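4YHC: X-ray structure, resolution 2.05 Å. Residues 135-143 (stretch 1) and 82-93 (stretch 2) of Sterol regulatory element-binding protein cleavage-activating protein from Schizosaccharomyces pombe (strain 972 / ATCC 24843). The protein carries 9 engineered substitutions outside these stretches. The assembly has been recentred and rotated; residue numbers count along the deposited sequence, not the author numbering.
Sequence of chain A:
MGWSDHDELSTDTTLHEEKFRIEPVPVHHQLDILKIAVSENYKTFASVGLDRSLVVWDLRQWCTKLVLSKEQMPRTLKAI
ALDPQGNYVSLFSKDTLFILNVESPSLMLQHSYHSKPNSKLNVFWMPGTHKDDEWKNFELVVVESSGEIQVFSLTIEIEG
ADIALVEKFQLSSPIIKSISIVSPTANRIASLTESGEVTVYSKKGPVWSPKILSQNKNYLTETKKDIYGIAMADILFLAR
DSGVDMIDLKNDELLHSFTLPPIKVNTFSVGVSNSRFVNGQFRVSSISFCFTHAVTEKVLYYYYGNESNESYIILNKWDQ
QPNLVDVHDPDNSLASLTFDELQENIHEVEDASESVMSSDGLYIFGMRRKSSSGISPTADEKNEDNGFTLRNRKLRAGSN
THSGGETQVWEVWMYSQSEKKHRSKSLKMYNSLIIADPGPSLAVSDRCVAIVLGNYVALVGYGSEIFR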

# COMPACT_ATOMS: atom_id res chain seq x y z
N TRP A 135 2.38 -18.93 -20.25
CA TRP A 135 1.71 -19.40 -19.06
C TRP A 135 2.36 -18.73 -17.85
O TRP A 135 3.50 -18.28 -17.91
CB TRP A 135 1.80 -20.94 -18.94
CG TRP A 135 3.20 -21.41 -18.92
CD1 TRP A 135 4.06 -21.47 -19.98
CD2 TRP A 135 3.95 -21.82 -17.77
NE1 TRP A 135 5.29 -21.93 -19.56
CE2 TRP A 135 5.25 -22.15 -18.21
CE3 TRP A 135 3.64 -21.97 -16.41
CZ2 TRP A 135 6.25 -22.61 -17.34
CZ3 TRP A 135 4.63 -22.42 -15.54
CH2 TRP A 135 5.92 -22.74 -16.01
N LYS A 136 1.61 -18.65 -16.77
CA LYS A 136 2.14 -18.10 -15.53
C LYS A 136 1.71 -18.97 -14.35
O LYS A 136 0.56 -19.44 -14.28
CB LYS A 136 1.56 -16.72 -15.25
CG LYS A 136 1.68 -15.73 -16.37
CD LYS A 136 1.06 -14.41 -15.94
CE LYS A 136 1.10 -13.40 -17.07
NZ LYS A 136 2.27 -13.53 -17.99
N ASN A 137 2.61 -19.10 -13.40
CA ASN A 137 2.30 -19.71 -12.14
C ASN A 137 2.34 -18.72 -10.98
O ASN A 137 3.19 -17.84 -10.98
CB ASN A 137 3.32 -20.79 -11.88
CG ASN A 137 2.91 -21.64 -10.73
OD1 ASN A 137 3.60 -21.72 -9.72
ND2 ASN A 137 1.72 -22.21 -10.85
N PHE A 138 1.42 -18.86 -10.04
CA PHE A 138 1.34 -17.98 -8.87
C PHE A 138 1.09 -18.83 -7.66
O PHE A 138 0.52 -19.91 -7.77
CB PHE A 138 0.17 -16.98 -8.95
CG PHE A 138 0.26 -15.99 -10.07
CD1 PHE A 138 1.06 -14.83 -9.96
CD2 PHE A 138 -0.38 -16.22 -11.26
CE1 PHE A 138 1.13 -13.92 -10.99
CE2 PHE A 138 -0.30 -15.30 -12.30
CZ PHE A 138 0.46 -14.16 -12.18
N GLU A 139 1.49 -18.31 -6.50
CA GLU A 139 0.92 -18.74 -5.24
C GLU A 139 -0.07 -17.73 -4.70
O GLU A 139 0.22 -16.54 -4.62
CB GLU A 139 2.03 -19.03 -4.27
CG GLU A 139 2.85 -20.22 -4.76
CD GLU A 139 4.03 -20.52 -3.88
OE1 GLU A 139 4.90 -19.62 -3.76
OE2 GLU A 139 4.04 -21.66 -3.31
N LEU A 140 -1.28 -18.20 -4.39
CA LEU A 140 -2.34 -17.37 -3.89
C LEU A 140 -2.47 -17.71 -2.43
O LEU A 140 -2.85 -18.86 -2.08
CB LEU A 140 -3.67 -17.66 -4.59
CG LEU A 140 -4.60 -16.60 -5.11
CD1 LEU A 140 -6.01 -17.17 -5.33
CD2 LEU A 140 -4.65 -15.33 -4.28
N VAL A 141 -2.21 -16.74 -1.57
CA VAL A 141 -2.19 -16.99 -0.14
C VAL A 141 -3.41 -16.38 0.51
O VAL A 141 -3.75 -15.19 0.32
CB VAL A 141 -0.91 -16.42 0.48
CG1 VAL A 141 -0.86 -16.66 1.99
CG2 VAL A 141 0.33 -17.02 -0.20
N VAL A 142 -4.07 -17.17 1.33
CA VAL A 142 -5.24 -16.75 2.03
C VAL A 142 -4.98 -16.85 3.50
O VAL A 142 -4.71 -17.94 4.03
CB VAL A 142 -6.43 -17.66 1.66
CG1 VAL A 142 -7.69 -17.21 2.38
CG2 VAL A 142 -6.67 -17.58 0.18
N VAL A 143 -5.05 -15.71 4.17
CA VAL A 143 -4.76 -15.63 5.58
C VAL A 143 -6.03 -15.32 6.34
O VAL A 143 -6.74 -14.34 6.04
CB VAL A 143 -3.68 -14.56 5.91
CG1 VAL A 143 -3.37 -14.55 7.40
CG2 VAL A 143 -2.39 -14.83 5.12
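Stretch 2, residues 82-93: LDPQGNYVSLFS

Not one hydrogen bond links these two stretches: strands 136-143 and 88-92 run in roughly the same direction, 29° apart, and meet through side chains. Their axes come no closer than 10.7 Å and cross at -29°, too far apart for backbone pairing but close enough for side chains to meet between them. Stretch 2 begins as a tight hairpin-like loop, a type I turn from Asp83 to Gly86 closed by Gly86 N to Asp83 O at 3.0 Å, and then extends as a strand from Tyr88 to Phe92. Gly86 has positive phi, and a CB there would be jammed against the preceding carbonyl oxygen, so glycine fits.

Asp83 organises the loop: its OD1 accepts hydrogen bonds from Asn87 N (2.8 Å) and Tyr88 N (2.7 Å), and its OD2 from Gln85 N (3.0 Å). A short carboxylate suits this place because its two oxygens can gather several backbone amides at once. Its CA-to-CB bond points toward stretch 1, and Asp83 OD2 lies 4.1 Å from Phe138 CZ. The long, flat Phe138 ring reaches across to the loop, where the Pro84 ring offers it an apolar surface, Phe138 CE1 to Pro84 CD at 4.4 Å.

Beyond the loop, alternation governs the contact, as extended backbone demands. Lys136, Phe138, Leu140 and Val142 point toward stretch 2, while Tyr88, Ser90 and Phe92 point back. The long aliphatic stem of Lys136 brings its CD to 4.2 Å from Tyr88 CE2, leaving NZ to bond elsewhere in the structure. Leu140 spans two neighbours: its CD2 is 4.2 Å from Ser90 OG, and its CD1 meets the edge of the Phe92 ring, 4.1 Å from CZ. Ser90, small and buried, can lie beside Leu140 because its OG is hydrogen-bonded elsewhere in the structure, whereas the broad Phe92 ring reaches both Leu140 and Val142, the closest contact being Val142 CG2 to Phe92 CE2 at 3.7 Å.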

# COMPACT_ATOMS: atom_id res chain seq x y z
N LEU A 82 -5.18 -8.12 -6.29
CA LEU A 82 -4.69 -8.08 -7.66
C LEU A 82 -3.38 -8.74 -7.73
O LEU A 82 -2.60 -8.66 -6.77
CB LEU A 82 -4.47 -6.64 -8.09
CG LEU A 82 -5.68 -5.76 -8.35
CD1 LEU A 82 -5.99 -4.96 -7.12
CD2 LEU A 82 -5.34 -4.76 -9.44
N ASP A 83 -3.08 -9.33 -8.88
CA ASP A 83 -1.74 -9.85 -9.03
C ASP A 83 -0.77 -8.63 -9.16
O ASP A 83 -1.20 -7.50 -9.46
CB ASP A 83 -1.64 -10.81 -10.23
CG ASP A 83 -1.43 -10.10 -11.56
OD1 ASP A 83 -2.37 -9.50 -12.09
OD2 ASP A 83 -0.29 -10.16 -12.05
N PRO A 84 0.52 -8.87 -8.95
CA PRO A 84 1.45 -7.76 -8.95
C PRO A 84 1.58 -7.02 -10.24
O PRO A 84 1.93 -5.87 -10.20
CB PRO A 84 2.80 -8.41 -8.53
CG PRO A 84 2.50 -9.77 -8.05
CD PRO A 84 1.19 -10.15 -8.65
N GLN A 85 1.17 -7.60 -11.37
CA GLN A 85 1.22 -6.92 -12.67
C GLN A 85 -0.07 -6.26 -13.04
O GLN A 85 -0.13 -5.51 -14.04
CB GLN A 85 1.68 -7.90 -13.78
CG GLN A 85 3.16 -8.26 -13.72
CD GLN A 85 4.04 -7.01 -13.68
OE1 GLN A 85 4.06 -6.21 -14.62
NE2 GLN A 85 4.75 -6.82 -12.55
N GLY A 86 -1.11 -6.46 -12.25
CA GLY A 86 -2.37 -5.80 -12.55
C GLY A 86 -3.20 -6.35 -13.69
O GLY A 86 -3.99 -5.61 -14.30
N ASN A 87 -3.00 -7.62 -14.00
CA ASN A 87 -3.73 -8.27 -15.10
C ASN A 87 -4.85 -9.17 -14.65
O ASN A 87 -5.77 -9.45 -15.44
CB ASN A 87 -2.78 -9.10 -15.97
CG ASN A 87 -1.73 -8.25 -16.60
OD1 ASN A 87 -2.02 -7.20 -17.12
ND2 ASN A 87 -0.49 -8.63 -16.46
N TYR A 88 -4.77 -9.64 -13.41
CA TYR A 88 -5.77 -10.51 -12.82
C TYR A 88 -6.28 -9.96 -11.47
O TYR A 88 -5.54 -9.31 -10.71
CB TYR A 88 -5.16 -11.92 -12.62
CG TYR A 88 -4.64 -12.48 -13.89
CD1 TYR A 88 -5.51 -13.00 -14.87
CD2 TYR A 88 -3.30 -12.44 -14.19
CE1 TYR A 88 -5.03 -13.48 -16.09
CE2 TYR A 88 -2.82 -12.89 -15.42
CZ TYR A 88 -3.70 -13.40 -16.36
OH TYR A 88 -3.20 -13.86 -17.58
N VAL A 89 -7.53 -10.22 -11.19
CA VAL A 89 -8.11 -9.92 -9.88
C VAL A 89 -8.68 -11.21 -9.30
O VAL A 89 -9.28 -12.04 -10.08
CB VAL A 89 -9.21 -8.86 -9.98
CG1 VAL A 89 -9.62 -8.39 -8.60
CG2 VAL A 89 -8.71 -7.63 -10.71
N SER A 90 -8.48 -11.41 -7.99
CA SER A 90 -9.10 -12.50 -7.24
C SER A 90 -10.12 -11.94 -6.32
O SER A 90 -9.78 -11.08 -5.51
CB SER A 90 -8.12 -13.29 -6.36
OG SER A 90 -7.39 -12.42 -5.50
N LEU A 91 -11.35 -12.41 -6.44
CA LEU A 91 -12.45 -12.01 -5.57
C LEU A 91 -12.86 -13.22 -4.71
O LEU A 91 -12.99 -14.32 -5.23
CB LEU A 91 -13.63 -11.57 -6.41
CG LEU A 91 -13.57 -10.39 -7.36
CD1 LEU A 91 -14.90 -10.26 -8.06
CD2 LEU A 91 -13.25 -9.13 -6.57
N PHE A 92 -13.07 -13.02 -3.43
CA PHE A 92 -13.47 -14.08 -2.54
C PHE A 92 -14.79 -13.74 -1.93
O PHE A 92 -14.94 -12.69 -1.25
CB PHE A 92 -12.45 -14.25 -1.38
CG PHE A 92 -11.18 -14.94 -1.79
CD1 PHE A 92 -10.26 -14.29 -2.61
CD2 PHE A 92 -10.90 -16.25 -1.34
CE1 PHE A 92 -9.11 -14.93 -3.01
CE2 PHE A 92 -9.75 -16.88 -1.74
CZ PHE A 92 -8.87 -16.23 -2.59
N SER A 93 -15.78 -14.60 -2.15
CA SER A 93 -17.03 -14.55 -1.38
C SER A 93 -16.85 -15.42 -0.13
O SER A 93 -15.73 -15.87 0.17
CB SER A 93 -18.20 -15.02 -2.24
OG SER A 93 -18.01 -16.40 -2.61